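Local coordinates for pyridoxal 5'-phosphate synthase subunit PdxT (Thermus thermophilus, PDB 2YWD), which probably hydrolyses glutamine to glutamate and ammonia, which is passed to the partner subunit PdxS for the synthesis of pyridoxal 5'-phosphate, at residues F14-E19 with P173-D178; G48-I53 with V107-F112; G61-V66 with A84-K89; E149-L154 with L160-K165. One frame throughout, in Å; residues are numbered along the deposited sequence.

Contact 1 (F14-E19 with P173-D178); sequences FREHKE and PELTED
The carboxylate of Glu174 lies over one face of the His17 imidazole, stacked on it with the two planes 23° apart. Glu174 CB makes a CH-pi contact with the same ring, 3.7 Å from the ring centroid and close to the ring normal, while OE1 comes to 3.4 Å of His17 CE1. The approach is from above the ring, and no hydrogen bond joins the two. The ring nitrogens look past the carboxylate: NE2 is hydrogen-bonded to Thr80 OG1 and ND1 to His182 NE2, which fixes the rotation of the ring. Glu174 reaches this place because CG sits between its backbone N and carbonyl carbon (chi1 78°) and the chain bends again at chi2. Beside the stack, CB of Glu16 packs 3.5 Å from Glu174 CG, and Glu16 CG meets CD2 of Leu175. The end of Glu16 turns off to Arg15, whose NE and NH2 both grip OE2. Water 1 donates to Glu16 O and Glu174 O, a bridge between the two backbones. With an alanine in place of His17, the Glu174 carboxylate would probably lose the flat surface it rests on, and Thr80 and His182 their shared partner. Glu174 OE2 is hydrogen-bonded to His172 ND1, so helix 14-22 backs the acidic member of what is probably the Cys-His-Glu triad of a class I glutamine amidotransferase.

Contact 2 (G48-I53 with V107-F112); sequences GESTTI and VERNAF
Arg109 sends CG anti to its carbonyl carbon (chi1 -72°) and bends at chi3 (41°), which brings CD and the guanidinium to the first turn of helix 50-59; there Ser50 holds OG between its backbone N and carbonyl carbon (chi1 70°). Both residues belong to the predicted glutamine-binding site of this class I amidotransferase. Ser50 OG lies 3.9 Å from Arg109 CD. The methyl CG2 of Thr51 meets Arg109 NH1 at 3.7 Å, the two side chains crossing at about a right angle. These are van der Waals contacts, and the polar link is made by Gln97, whose OE1 accepts from Arg109 NH1 and whose NE2 donates to Ser50 OG. Tyr94 adds a cation-pi contact to the guanidinium. A leucine in place of Arg109 would probably leave Gln97 OE1 without this donor and Tyr94 without its cation. On the helix side Glu49 is the N-cap. Arg109 NH2 stays 5.3 Å from Glu49 OE2, with no salt bridge, so these opposite charges could add at most a longer-range attraction. In the cap itself, Thr51 N donates to Glu49 OE2 at 3.1 Å, from above the carboxylate plane.

Contact 3 (G61-V66 with A84-K89); sequences GIEDEV and AIWLAK
Trp86, on the helix that follows the predicted nucleophile, brings its six-membered ring against helix 62-71, a helix-to-helix contact in the alpha/beta core of the amidotransferase fold. Along 84-89, Ala84 comes first and packs on Ala168 of strand 166-169, and Ile85 then touches Val107 and Arg109. At Trp86 CG stands anti to the backbone N (chi1 -172°), which carries the indole across to the other helix. CZ2 meets the backbone of the first turn there, 4.1 Å from Glu63 CA, which lies at the ring edge near its plane. CH2 reaches CG1 of Val66, also at 4.1 Å, with the two side chains coming from opposite directions. Leu87 packs on Leu77, Val166 and Ala168 of the central sheet, and after it Ala88 leaves helical geometry and touches Val107. The polar side of the contact runs through Glu63, whose OE2 is paired with Arg67 and OE1 with Arg58, so each carboxylate oxygen has an arginine of its own, Arg58 before and Arg67 after it in sequence. Water 2 completes the join, accepting from Trp86 NE1 at 2.9 Å and donating to Glu63 OE1 at 2.7 Å.

Contact 4 (E149-L154 with L160-K165); sequences EVLARL and LVRQGK
A classic beta bulge interrupts the pairing of these strands: Leu151 and Ala152 both face Leu160, whose carbonyl O accepts from Leu151 N at 2.8 Å and, weakly, from Ala152 N at 3.3 Å. The extra residue shifts the antiparallel register by one. Before the bulge, Glu149 and Arg162 form a hydrogen-bonded pair, with Glu149 N to Arg162 O and Arg162 N to Glu149 O both 2.8 Å and in the carbonyl planes. Val150 and Val161 make the non-hydrogen-bonded pair beside it. Within the bulge, Ala152 CB packs on Leu160 CB at 3.7 Å. Leu151, its CG anti to the carbonyl carbon (chi1 -60°), lays CB beside Leu160 CD2 and sends CD1 obliquely against Arg162 CB, 3.8 Å away. Leu167 of neighbouring strand 166-169 touches Leu151, Leu160 and Arg162, carrying this packing to the next strand of the same sheet. Arg162 runs extended; NE donates to Gly164 O at 2.8 Å (N-H...O angle 158°), and NH1 is hydrogen-bonded to Tyr184 OH. Glu149 OE1 remains 5.0 Å from Arg162 NE, with no salt bridge. This sheet-edge hairpin therefore rests on backbone bonds and leucine packing; any charge attraction is probably weak, the more so as Glu149 OE2 lies close to Glu126.

From the N terminus, helix 14-22 opens contact 1, whose loop closes only at 173-178, after the last strand of the central sheet; the other three contacts nest inside it. Contact 2 opens at 48-53 and closes at 107-112, and contact 3, from 61-66 to 84-89, nests within that loop. These two touch, Ile85 packing on Ser50, Val107 and Arg109, so helices 50-59, 62-71 and 82-87 are joined to strand 103-108. Contact 4 follows contacts 2 and 3 in series, still inside the loop of contact 1, as a hairpin at one edge of the seven-stranded sheet, and Leu154 touches Phe112 of contact 2. Contacts 1 and 3 lie on opposite sides of the chain's centre, about 21 Å apart between centres.

Contact 1 (F14-E19 with P173-D178)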
loop_
_atom_site.group_PDB
_atom_site.type_symbol
_atom_site.label_atom_id
_atom_site.label_comp_id
_atom_site.label_asym_id
_atom_site.label_seq_id
_atom_site.Cartn_x
_atom_site.Cartn_y
_atom_site.Cartn_z
ATOM N N PHE A 14 -8.171 -5.758 -5.710
ATOM C CA PHE A 14 -7.890 -6.539 -4.512
ATOM C C PHE A 14 -7.725 -8.007 -4.899
ATOM O O PHE A 14 -7.036 -8.763 -4.223
ATOM C CB PHE A 14 -9.031 -6.374 -3.498
ATOM C CG PHE A 14 -10.401 -6.632 -4.071
ATOM C CD1 PHE A 14 -10.901 -7.928 -4.177
ATOM C CD2 PHE A 14 -11.184 -5.574 -4.525
ATOM C CE1 PHE A 14 -12.165 -8.166 -4.728
ATOM C CE2 PHE A 14 -12.445 -5.799 -5.077
ATOM C CZ PHE A 14 -12.935 -7.097 -5.178
ATOM N N ARG A 15 -8.361 -8.403 -6.000
ATOM C CA ARG A 15 -8.282 -9.781 -6.485
ATOM C C ARG A 15 -6.829 -10.236 -6.621
ATOM O O ARG A 15 -6.455 -11.299 -6.128
ATOM C CB ARG A 15 -8.988 -9.894 -7.843
ATOM C CG ARG A 15 -8.876 -11.255 -8.527
ATOM C CD ARG A 15 -9.564 -11.213 -9.895
ATOM N NE ARG A 15 -8.936 -10.234 -10.781
ATOM C CZ ARG A 15 -9.524 -9.680 -11.838
ATOM N NH1 ARG A 15 -10.772 -10.002 -12.158
ATOM N NH2 ARG A 15 -8.868 -8.793 -12.576
ATOM N N GLU A 16 -6.010 -9.424 -7.283
ATOM C CA GLU A 16 -4.604 -9.761 -7.489
ATOM C C GLU A 16 -3.830 -9.975 -6.186
ATOM O O GLU A 16 -2.931 -10.818 -6.128
ATOM C CB GLU A 16 -3.914 -8.676 -8.322
ATOM C CG GLU A 16 -4.232 -8.696 -9.816
ATOM C CD GLU A 16 -5.674 -8.346 -10.141
ATOM O OE1 GLU A 16 -6.353 -7.709 -9.304
ATOM O OE2 GLU A 16 -6.126 -8.698 -11.251
ATOM N N HIS A 17 -4.156 -9.209 -5.147
ATOM C CA HIS A 17 -3.471 -9.374 -3.864
ATOM C C HIS A 17 -3.907 -10.667 -3.174
ATOM O O HIS A 17 -3.095 -11.343 -2.535
ATOM C CB HIS A 17 -3.734 -8.171 -2.945
ATOM C CG HIS A 17 -2.816 -7.009 -3.193
ATOM N ND1 HIS A 17 -1.475 -7.036 -2.867
ATOM C CD2 HIS A 17 -3.049 -5.783 -3.719
ATOM C CE1 HIS A 17 -0.923 -5.877 -3.180
ATOM N NE2 HIS A 17 -1.857 -5.098 -3.699
ATOM N N LYS A 18 -5.185 -11.012 -3.301
ATOM C CA LYS A 18 -5.683 -12.247 -2.700
ATOM C C LYS A 18 -4.958 -13.430 -3.340
ATOM O O LYS A 18 -4.562 -14.370 -2.658
ATOM C CB LYS A 18 -7.188 -12.390 -2.926
ATOM C CG LYS A 18 -8.029 -11.302 -2.283
ATOM C CD LYS A 18 -9.522 -11.553 -2.489
ATOM C CE LYS A 18 -10.033 -12.722 -1.642
ATOM N NZ LYS A 18 -9.396 -14.028 -1.974
ATOM N N GLU A 19 -4.790 -13.370 -4.657
ATOM C CA GLU A 19 -4.107 -14.427 -5.393
ATOM C C GLU A 19 -2.647 -14.509 -4.973
ATOM O O GLU A 19 -2.106 -15.599 -4.785
ATOM C CB GLU A 19 -4.193 -14.166 -6.896
ATOM C CG GLU A 19 -5.597 -14.251 -7.458
ATOM C CD GLU A 19 -5.665 -13.825 -8.909
ATOM O OE1 GLU A 19 -6.766 -13.890 -9.498
ATOM O OE2 GLU A 19 -4.618 -13.421 -9.462
ATOM N N PRO A 173 3.530 -5.243 -6.532
ATOM C CA PRO A 173 4.156 -6.551 -6.319
ATOM C C PRO A 173 3.186 -7.687 -6.634
ATOM O O PRO A 173 3.603 -8.792 -6.986
ATOM C CB PRO A 173 4.541 -6.514 -4.842
ATOM C CG PRO A 173 3.477 -5.636 -4.243
ATOM C CD PRO A 173 3.379 -4.515 -5.260
ATOM N N GLU A 174 1.890 -7.403 -6.516
ATOM C CA GLU A 174 0.857 -8.402 -6.778
ATOM C C GLU A 174 0.706 -8.685 -8.270
ATOM O O GLU A 174 -0.032 -9.593 -8.663
ATOM C CB GLU A 174 -0.496 -7.956 -6.202
ATOM C CG GLU A 174 -1.235 -6.906 -7.034
ATOM C CD GLU A 174 -0.693 -5.496 -6.872
ATOM O OE1 GLU A 174 0.381 -5.320 -6.252
ATOM O OE2 GLU A 174 -1.350 -4.556 -7.372
ATOM N N LEU A 175 1.389 -7.908 -9.104
ATOM C CA LEU A 175 1.315 -8.128 -10.544
ATOM C C LEU A 175 2.471 -8.994 -11.023
ATOM O O LEU A 175 2.772 -9.057 -12.219
ATOM C CB LEU A 175 1.277 -6.798 -11.302
ATOM C CG LEU A 175 -0.060 -6.063 -11.152
ATOM C CD1 LEU A 175 -0.080 -4.830 -12.043
ATOM C CD2 LEU A 175 -1.207 -7.005 -11.529
ATOM N N THR A 176 3.112 -9.660 -10.067
ATOM C CA THR A 176 4.207 -10.582 -10.341
ATOM C C THR A 176 3.815 -11.836 -9.570
ATOM O O THR A 176 2.866 -11.809 -8.784
ATOM C CB THR A 176 5.562 -10.090 -9.777
ATOM O OG1 THR A 176 5.566 -10.228 -8.349
ATOM C CG2 THR A 176 5.802 -8.630 -10.142
ATOM N N GLU A 177 4.531 -12.932 -9.784
ATOM C CA GLU A 177 4.224 -14.157 -9.059
ATOM C C GLU A 177 5.172 -14.328 -7.874
ATOM O O GLU A 177 5.153 -15.353 -7.193
ATOM C CB GLU A 177 4.307 -15.364 -9.994
ATOM C CG GLU A 177 3.281 -15.320 -11.115
ATOM C CD GLU A 177 3.042 -16.678 -11.736
ATOM O OE1 GLU A 177 2.672 -17.610 -10.989
ATOM O OE2 GLU A 177 3.221 -16.815 -12.964
ATOM N N ASP A 178 5.986 -13.305 -7.631
ATOM C CA ASP A 178 6.958 -13.295 -6.537
ATOM C C ASP A 178 6.244 -12.830 -5.263
ATOM O O ASP A 178 5.829 -11.679 -5.169
ATOM C CB ASP A 178 8.091 -12.324 -6.882
ATOM C CG ASP A 178 9.254 -12.402 -5.912
ATOM O OD1 ASP A 178 9.055 -12.848 -4.764
ATOM O OD2 ASP A 178 10.371 -11.998 -6.299
HETATM O O HOH W 1 -1.538 -11.871 -8.139
#

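Contact 2 (G48-I53 with V107-F112)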
loop_
_atom_site.group_PDB
_atom_site.type_symbol
_atom_site.label_atom_id
_atom_site.label_comp_id
_atom_site.label_asym_id
_atom_site.label_seq_id
_atom_site.Cartn_x
_atom_site.Cartn_y
_atom_site.Cartn_z
ATOM N N GLY A 48 -5.740 0.777 -7.591
ATOM C CA GLY A 48 -7.090 1.064 -8.036
ATOM C C GLY A 48 -7.285 2.553 -8.230
ATOM O O GLY A 48 -6.356 3.260 -8.612
ATOM N N GLU A 49 -8.494 3.023 -7.952
ATOM C CA GLU A 49 -8.837 4.433 -8.109
ATOM C C GLU A 49 -8.795 5.075 -6.721
ATOM O O GLU A 49 -9.747 4.969 -5.949
ATOM C CB GLU A 49 -10.233 4.536 -8.733
ATOM C CG GLU A 49 -10.476 5.829 -9.477
ATOM C CD GLU A 49 -10.427 7.016 -8.554
ATOM O OE1 GLU A 49 -11.468 7.326 -7.941
ATOM O OE2 GLU A 49 -9.344 7.623 -8.430
ATOM N N SER A 50 -7.688 5.750 -6.413
ATOM C CA SER A 50 -7.494 6.348 -5.093
ATOM C C SER A 50 -8.577 7.272 -4.544
ATOM O O SER A 50 -8.830 7.255 -3.340
ATOM C CB SER A 50 -6.133 7.060 -5.016
ATOM O OG SER A 50 -6.091 8.242 -5.801
ATOM N N THR A 51 -9.219 8.072 -5.388
ATOM C CA THR A 51 -10.246 8.974 -4.867
ATOM C C THR A 51 -11.492 8.202 -4.430
ATOM O O THR A 51 -12.166 8.580 -3.466
ATOM C CB THR A 51 -10.663 10.053 -5.899
ATOM O OG1 THR A 51 -11.554 9.484 -6.866
ATOM C CG2 THR A 51 -9.436 10.621 -6.604
ATOM N N THR A 52 -11.787 7.114 -5.135
ATOM C CA THR A 52 -12.947 6.287 -4.818
ATOM C C THR A 52 -12.691 5.443 -3.571
ATOM O O THR A 52 -13.532 5.383 -2.672
ATOM C CB THR A 52 -13.309 5.381 -6.010
ATOM O OG1 THR A 52 -13.691 6.204 -7.121
ATOM C CG2 THR A 52 -14.456 4.445 -5.658
ATOM N N ILE A 53 -11.535 4.792 -3.511
ATOM C CA ILE A 53 -11.192 3.985 -2.345
ATOM C C ILE A 53 -11.232 4.893 -1.116
ATOM O O ILE A 53 -11.762 4.519 -0.070
ATOM C CB ILE A 53 -9.789 3.359 -2.492
ATOM C CG1 ILE A 53 -9.845 2.226 -3.520
ATOM C CG2 ILE A 53 -9.295 2.829 -1.143
ATOM C CD1 ILE A 53 -8.479 1.673 -3.911
ATOM N N VAL A 107 2.873 12.645 -1.634
ATOM C CA VAL A 107 2.782 11.834 -2.839
ATOM C C VAL A 107 2.031 12.547 -3.949
ATOM O O VAL A 107 0.978 13.140 -3.718
ATOM C CB VAL A 107 2.058 10.498 -2.563
ATOM C CG1 VAL A 107 1.877 9.724 -3.864
ATOM C CG2 VAL A 107 2.853 9.670 -1.561
ATOM N N GLU A 108 2.576 12.487 -5.160
ATOM C CA GLU A 108 1.915 13.105 -6.300
ATOM C C GLU A 108 1.414 11.980 -7.200
ATOM O O GLU A 108 2.178 11.098 -7.602
ATOM C CB GLU A 108 2.875 14.009 -7.076
ATOM C CG GLU A 108 2.150 14.921 -8.059
ATOM C CD GLU A 108 3.087 15.754 -8.907
ATOM O OE1 GLU A 108 4.280 15.874 -8.547
ATOM O OE2 GLU A 108 2.621 16.296 -9.935
ATOM N N ARG A 109 0.122 12.006 -7.499
ATOM C CA ARG A 109 -0.496 10.987 -8.336
ATOM C C ARG A 109 0.030 10.995 -9.771
ATOM O O ARG A 109 0.321 12.058 -10.322
ATOM C CB ARG A 109 -2.018 11.191 -8.337
ATOM C CG ARG A 109 -2.697 10.811 -7.020
ATOM C CD ARG A 109 -4.083 11.443 -6.905
ATOM N NE ARG A 109 -4.803 11.379 -8.172
ATOM C CZ ARG A 109 -5.956 11.993 -8.415
ATOM N NH1 ARG A 109 -6.542 12.719 -7.472
ATOM N NH2 ARG A 109 -6.507 11.906 -9.618
ATOM N N ASN A 110 0.171 9.798 -10.347
ATOM C CA ASN A 110 0.614 9.596 -11.736
ATOM C C ASN A 110 1.544 10.716 -12.214
ATOM O O ASN A 110 1.228 11.455 -13.152
ATOM C CB ASN A 110 -0.636 9.504 -12.625
ATOM C CG ASN A 110 -0.321 9.151 -14.062
ATOM O OD1 ASN A 110 0.714 8.564 -14.358
ATOM N ND2 ASN A 110 -1.235 9.493 -14.967
ATOM N N ALA A 111 2.712 10.807 -11.584
ATOM C CA ALA A 111 3.655 11.877 -11.880
ATOM C C ALA A 111 5.015 11.511 -12.463
ATOM O O ALA A 111 5.928 12.339 -12.429
ATOM C CB ALA A 111 3.860 12.709 -10.608
ATOM N N PHE A 112 5.162 10.309 -13.017
ATOM C CA PHE A 112 6.458 9.911 -13.575
ATOM C C PHE A 112 6.877 10.626 -14.856
ATOM O O PHE A 112 8.057 10.623 -15.215
ATOM C CB PHE A 112 6.511 8.405 -13.805
ATOM C CG PHE A 112 7.179 7.662 -12.702
ATOM C CD1 PHE A 112 6.440 7.133 -11.649
ATOM C CD2 PHE A 112 8.563 7.519 -12.693
ATOM C CE1 PHE A 112 7.070 6.465 -10.600
ATOM C CE2 PHE A 112 9.204 6.854 -11.650
ATOM C CZ PHE A 112 8.456 6.326 -10.602
#

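Contact 3 (G61-V66 with A84-K89)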
loop_
_atom_site.group_PDB
_atom_site.type_symbol
_atom_site.label_atom_id
_atom_site.label_comp_id
_atom_site.label_asym_id
_atom_site.label_seq_id
_atom_site.Cartn_x
_atom_site.Cartn_y
_atom_site.Cartn_z
ATOM N N GLY A 61 -16.737 4.329 7.543
ATOM C CA GLY A 61 -16.093 4.330 8.847
ATOM C C GLY A 61 -14.826 3.488 8.929
ATOM O O GLY A 61 -14.242 3.337 10.003
ATOM N N ILE A 62 -14.393 2.942 7.799
ATOM C CA ILE A 62 -13.192 2.111 7.775
ATOM C C ILE A 62 -11.932 2.945 8.010
ATOM O O ILE A 62 -11.043 2.541 8.757
ATOM C CB ILE A 62 -13.101 1.331 6.437
ATOM C CG1 ILE A 62 -14.233 0.293 6.388
ATOM C CG2 ILE A 62 -11.746 0.634 6.308
ATOM C CD1 ILE A 62 -14.411 -0.396 5.047
ATOM N N GLU A 63 -11.871 4.119 7.396
ATOM C CA GLU A 63 -10.722 5.012 7.550
ATOM C C GLU A 63 -10.431 5.300 9.028
ATOM O O GLU A 63 -9.321 5.087 9.513
ATOM C CB GLU A 63 -10.994 6.333 6.822
ATOM C CG GLU A 63 -9.863 7.360 6.917
ATOM C CD GLU A 63 -10.326 8.763 6.554
ATOM O OE1 GLU A 63 -11.026 8.914 5.533
ATOM O OE2 GLU A 63 -9.981 9.717 7.285
ATOM N N ASP A 64 -11.442 5.779 9.741
ATOM C CA ASP A 64 -11.292 6.119 11.149
ATOM C C ASP A 64 -10.896 4.937 12.038
ATOM O O ASP A 64 -10.054 5.084 12.926
ATOM C CB ASP A 64 -12.584 6.773 11.641
ATOM C CG ASP A 64 -12.902 8.053 10.877
ATOM O OD1 ASP A 64 -14.095 8.389 10.726
ATOM O OD2 ASP A 64 -11.949 8.724 10.429
ATOM N N GLU A 65 -11.487 3.769 11.798
ATOM C CA GLU A 65 -11.160 2.586 12.594
ATOM C C GLU A 65 -9.726 2.150 12.307
ATOM O O GLU A 65 -8.987 1.766 13.216
ATOM C CB GLU A 65 -12.130 1.447 12.280
ATOM C CG GLU A 65 -11.933 0.178 13.112
ATOM C CD GLU A 65 -12.021 0.420 14.614
ATOM O OE1 GLU A 65 -12.735 1.355 15.035
ATOM O OE2 GLU A 65 -11.388 -0.338 15.379
ATOM N N VAL A 66 -9.325 2.211 11.043
ATOM C CA VAL A 66 -7.967 1.833 10.691
ATOM C C VAL A 66 -6.983 2.782 11.382
ATOM O O VAL A 66 -5.968 2.343 11.927
ATOM C CB VAL A 66 -7.749 1.874 9.163
ATOM C CG1 VAL A 66 -6.277 1.754 8.846
ATOM C CG2 VAL A 66 -8.518 0.734 8.497
ATOM N N ALA A 84 -0.914 3.323 -1.570
ATOM C CA ALA A 84 0.175 4.181 -1.102
ATOM C C ALA A 84 -0.327 5.621 -1.022
ATOM O O ALA A 84 0.012 6.367 -0.099
ATOM C CB ALA A 84 1.372 4.092 -2.053
ATOM N N ILE A 85 -1.131 6.008 -2.005
ATOM C CA ILE A 85 -1.700 7.349 -2.038
ATOM C C ILE A 85 -2.628 7.538 -0.833
ATOM O O ILE A 85 -2.587 8.569 -0.158
ATOM C CB ILE A 85 -2.493 7.562 -3.346
ATOM C CG1 ILE A 85 -1.530 7.551 -4.539
ATOM C CG2 ILE A 85 -3.254 8.880 -3.290
ATOM C CD1 ILE A 85 -2.226 7.393 -5.887
ATOM N N TRP A 86 -3.455 6.530 -0.568
ATOM C CA TRP A 86 -4.401 6.561 0.551
ATOM C C TRP A 86 -3.688 6.742 1.890
ATOM O O TRP A 86 -4.201 7.407 2.793
ATOM C CB TRP A 86 -5.208 5.258 0.582
ATOM C CG TRP A 86 -6.331 5.255 1.566
ATOM C CD1 TRP A 86 -7.473 6.007 1.511
ATOM C CD2 TRP A 86 -6.440 4.443 2.744
ATOM N NE1 TRP A 86 -8.287 5.709 2.580
ATOM C CE2 TRP A 86 -7.677 4.752 3.352
ATOM C CE3 TRP A 86 -5.611 3.482 3.343
ATOM C CZ2 TRP A 86 -8.109 4.134 4.534
ATOM C CZ3 TRP A 86 -6.041 2.868 4.521
ATOM C CH2 TRP A 86 -7.280 3.199 5.102
ATOM N N LEU A 87 -2.506 6.149 2.016
ATOM C CA LEU A 87 -1.732 6.235 3.253
ATOM C C LEU A 87 -1.043 7.585 3.475
ATOM O O LEU A 87 -0.827 7.996 4.614
ATOM C CB LEU A 87 -0.667 5.129 3.282
ATOM C CG LEU A 87 -1.130 3.670 3.350
ATOM C CD1 LEU A 87 0.047 2.735 3.065
ATOM C CD2 LEU A 87 -1.715 3.389 4.724
ATOM N N ALA A 88 -0.710 8.269 2.386
ATOM C CA ALA A 88 -0.001 9.548 2.449
ATOM C C ALA A 88 -0.694 10.677 3.204
ATOM O O ALA A 88 -1.882 10.939 3.017
ATOM C CB ALA A 88 0.337 10.015 1.038
ATOM N N LYS A 89 0.071 11.354 4.049
ATOM C CA LYS A 89 -0.455 12.471 4.819
ATOM C C LYS A 89 -0.805 13.618 3.876
ATOM O O LYS A 89 -1.768 14.352 4.107
ATOM C CB LYS A 89 0.576 12.942 5.850
ATOM C CG LYS A 89 0.100 14.120 6.689
ATOM C CD LYS A 89 0.927 14.279 7.949
ATOM C CE LYS A 89 0.743 13.088 8.881
ATOM N NZ LYS A 89 -0.663 12.945 9.357
HETATM O O HOH W 2 -10.465 7.420 3.400
#

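Contact 4 (E149-L154 with L160-K165)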
loop_
_atom_site.group_PDB
_atom_site.type_symbol
_atom_site.label_atom_id
_atom_site.label_comp_id
_atom_site.label_asym_id
_atom_site.label_seq_id
_atom_site.Cartn_x
_atom_site.Cartn_y
_atom_site.Cartn_z
ATOM N N GLU A 149 11.639 5.126 6.359
ATOM C CA GLU A 149 12.760 4.382 5.809
ATOM C C GLU A 149 12.542 4.040 4.333
ATOM O O GLU A 149 11.454 3.621 3.941
ATOM C CB GLU A 149 12.961 3.102 6.630
ATOM C CG GLU A 149 14.000 2.142 6.087
ATOM C CD GLU A 149 14.266 0.988 7.040
ATOM O OE1 GLU A 149 13.288 0.415 7.571
ATOM O OE2 GLU A 149 15.452 0.651 7.253
ATOM N N VAL A 150 13.571 4.236 3.515
ATOM C CA VAL A 150 13.474 3.913 2.093
ATOM C C VAL A 150 14.049 2.519 1.893
ATOM O O VAL A 150 15.240 2.298 2.106
ATOM C CB VAL A 150 14.266 4.918 1.223
ATOM C CG1 VAL A 150 14.189 4.510 -0.245
ATOM C CG2 VAL A 150 13.704 6.320 1.408
ATOM N N LEU A 151 13.201 1.577 1.489
ATOM C CA LEU A 151 13.631 0.197 1.282
ATOM C C LEU A 151 14.028 -0.111 -0.159
ATOM O O LEU A 151 14.692 -1.114 -0.420
ATOM C CB LEU A 151 12.522 -0.761 1.720
ATOM C CG LEU A 151 12.100 -0.649 3.187
ATOM C CD1 LEU A 151 10.917 -1.572 3.449
ATOM C CD2 LEU A 151 13.276 -1.014 4.085
ATOM N N ALA A 152 13.618 0.744 -1.093
ATOM C CA ALA A 152 13.946 0.539 -2.498
ATOM C C ALA A 152 13.807 1.825 -3.298
ATOM O O ALA A 152 12.943 2.659 -3.013
ATOM C CB ALA A 152 13.047 -0.548 -3.098
ATOM N N ARG A 153 14.662 1.972 -4.305
ATOM C CA ARG A 153 14.650 3.151 -5.162
ATOM C C ARG A 153 14.761 2.776 -6.630
ATOM O O ARG A 153 15.313 1.733 -6.976
ATOM C CB ARG A 153 15.841 4.065 -4.842
ATOM C CG ARG A 153 15.911 4.598 -3.427
ATOM C CD ARG A 153 17.273 5.257 -3.174
ATOM N NE ARG A 153 17.438 5.662 -1.779
ATOM C CZ ARG A 153 17.123 6.858 -1.292
ATOM N NH1 ARG A 153 16.621 7.802 -2.084
ATOM N NH2 ARG A 153 17.307 7.108 -0.002
ATOM N N LEU A 154 14.220 3.633 -7.490
ATOM C CA LEU A 154 14.352 3.454 -8.929
ATOM C C LEU A 154 15.351 4.569 -9.191
ATOM O O LEU A 154 14.982 5.736 -9.227
ATOM C CB LEU A 154 13.037 3.737 -9.656
ATOM C CG LEU A 154 13.165 3.746 -11.181
ATOM C CD1 LEU A 154 13.913 2.502 -11.655
ATOM C CD2 LEU A 154 11.778 3.810 -11.801
ATOM N N LEU A 160 9.663 2.249 -2.513
ATOM C CA LEU A 160 9.167 1.359 -1.459
ATOM C C LEU A 160 9.628 1.989 -0.153
ATOM O O LEU A 160 10.827 2.141 0.076
ATOM C CB LEU A 160 9.744 -0.055 -1.578
ATOM C CG LEU A 160 9.267 -1.018 -0.473
ATOM C CD1 LEU A 160 7.754 -1.205 -0.582
ATOM C CD2 LEU A 160 9.968 -2.367 -0.594
ATOM N N VAL A 161 8.677 2.373 0.695
ATOM C CA VAL A 161 9.023 3.013 1.954
ATOM C C VAL A 161 8.307 2.373 3.131
ATOM O O VAL A 161 7.245 1.773 2.975
ATOM C CB VAL A 161 8.681 4.516 1.927
ATOM C CG1 VAL A 161 9.404 5.195 0.772
ATOM C CG2 VAL A 161 7.176 4.706 1.799
ATOM N N ARG A 162 8.896 2.516 4.311
ATOM C CA ARG A 162 8.324 1.944 5.520
ATOM C C ARG A 162 8.383 2.906 6.701
ATOM O O ARG A 162 9.365 3.622 6.891
ATOM C CB ARG A 162 9.056 0.647 5.881
ATOM C CG ARG A 162 8.637 0.046 7.218
ATOM C CD ARG A 162 9.360 -1.263 7.513
ATOM N NE ARG A 162 9.008 -1.778 8.836
ATOM C CZ ARG A 162 9.434 -2.934 9.341
ATOM N NH1 ARG A 162 10.238 -3.724 8.640
ATOM N NH2 ARG A 162 9.057 -3.300 10.559
ATOM N N GLN A 163 7.308 2.919 7.477
ATOM C CA GLN A 163 7.208 3.746 8.666
ATOM C C GLN A 163 6.556 2.859 9.712
ATOM O O GLN A 163 5.331 2.744 9.760
ATOM C CB GLN A 163 6.333 4.969 8.402
ATOM C CG GLN A 163 6.054 5.802 9.637
ATOM C CD GLN A 163 5.074 6.925 9.364
ATOM O OE1 GLN A 163 5.390 7.888 8.665
ATOM N NE2 GLN A 163 3.869 6.800 9.909
ATOM N N GLY A 164 7.378 2.217 10.536
ATOM C CA GLY A 164 6.840 1.332 11.554
ATOM C C GLY A 164 6.167 0.142 10.897
ATOM O O GLY A 164 6.798 -0.588 10.132
ATOM N N LYS A 165 4.882 -0.048 11.176
ATOM C CA LYS A 165 4.144 -1.161 10.593
ATOM C C LYS A 165 3.342 -0.755 9.360
ATOM O O LYS A 165 2.403 -1.443 8.965
ATOM C CB LYS A 165 3.232 -1.791 11.646
ATOM C CG LYS A 165 3.999 -2.628 12.660
ATOM C CD LYS A 165 3.076 -3.254 13.689
ATOM C CE LYS A 165 3.810 -4.301 14.521
ATOM N NZ LYS A 165 5.023 -3.749 15.183
#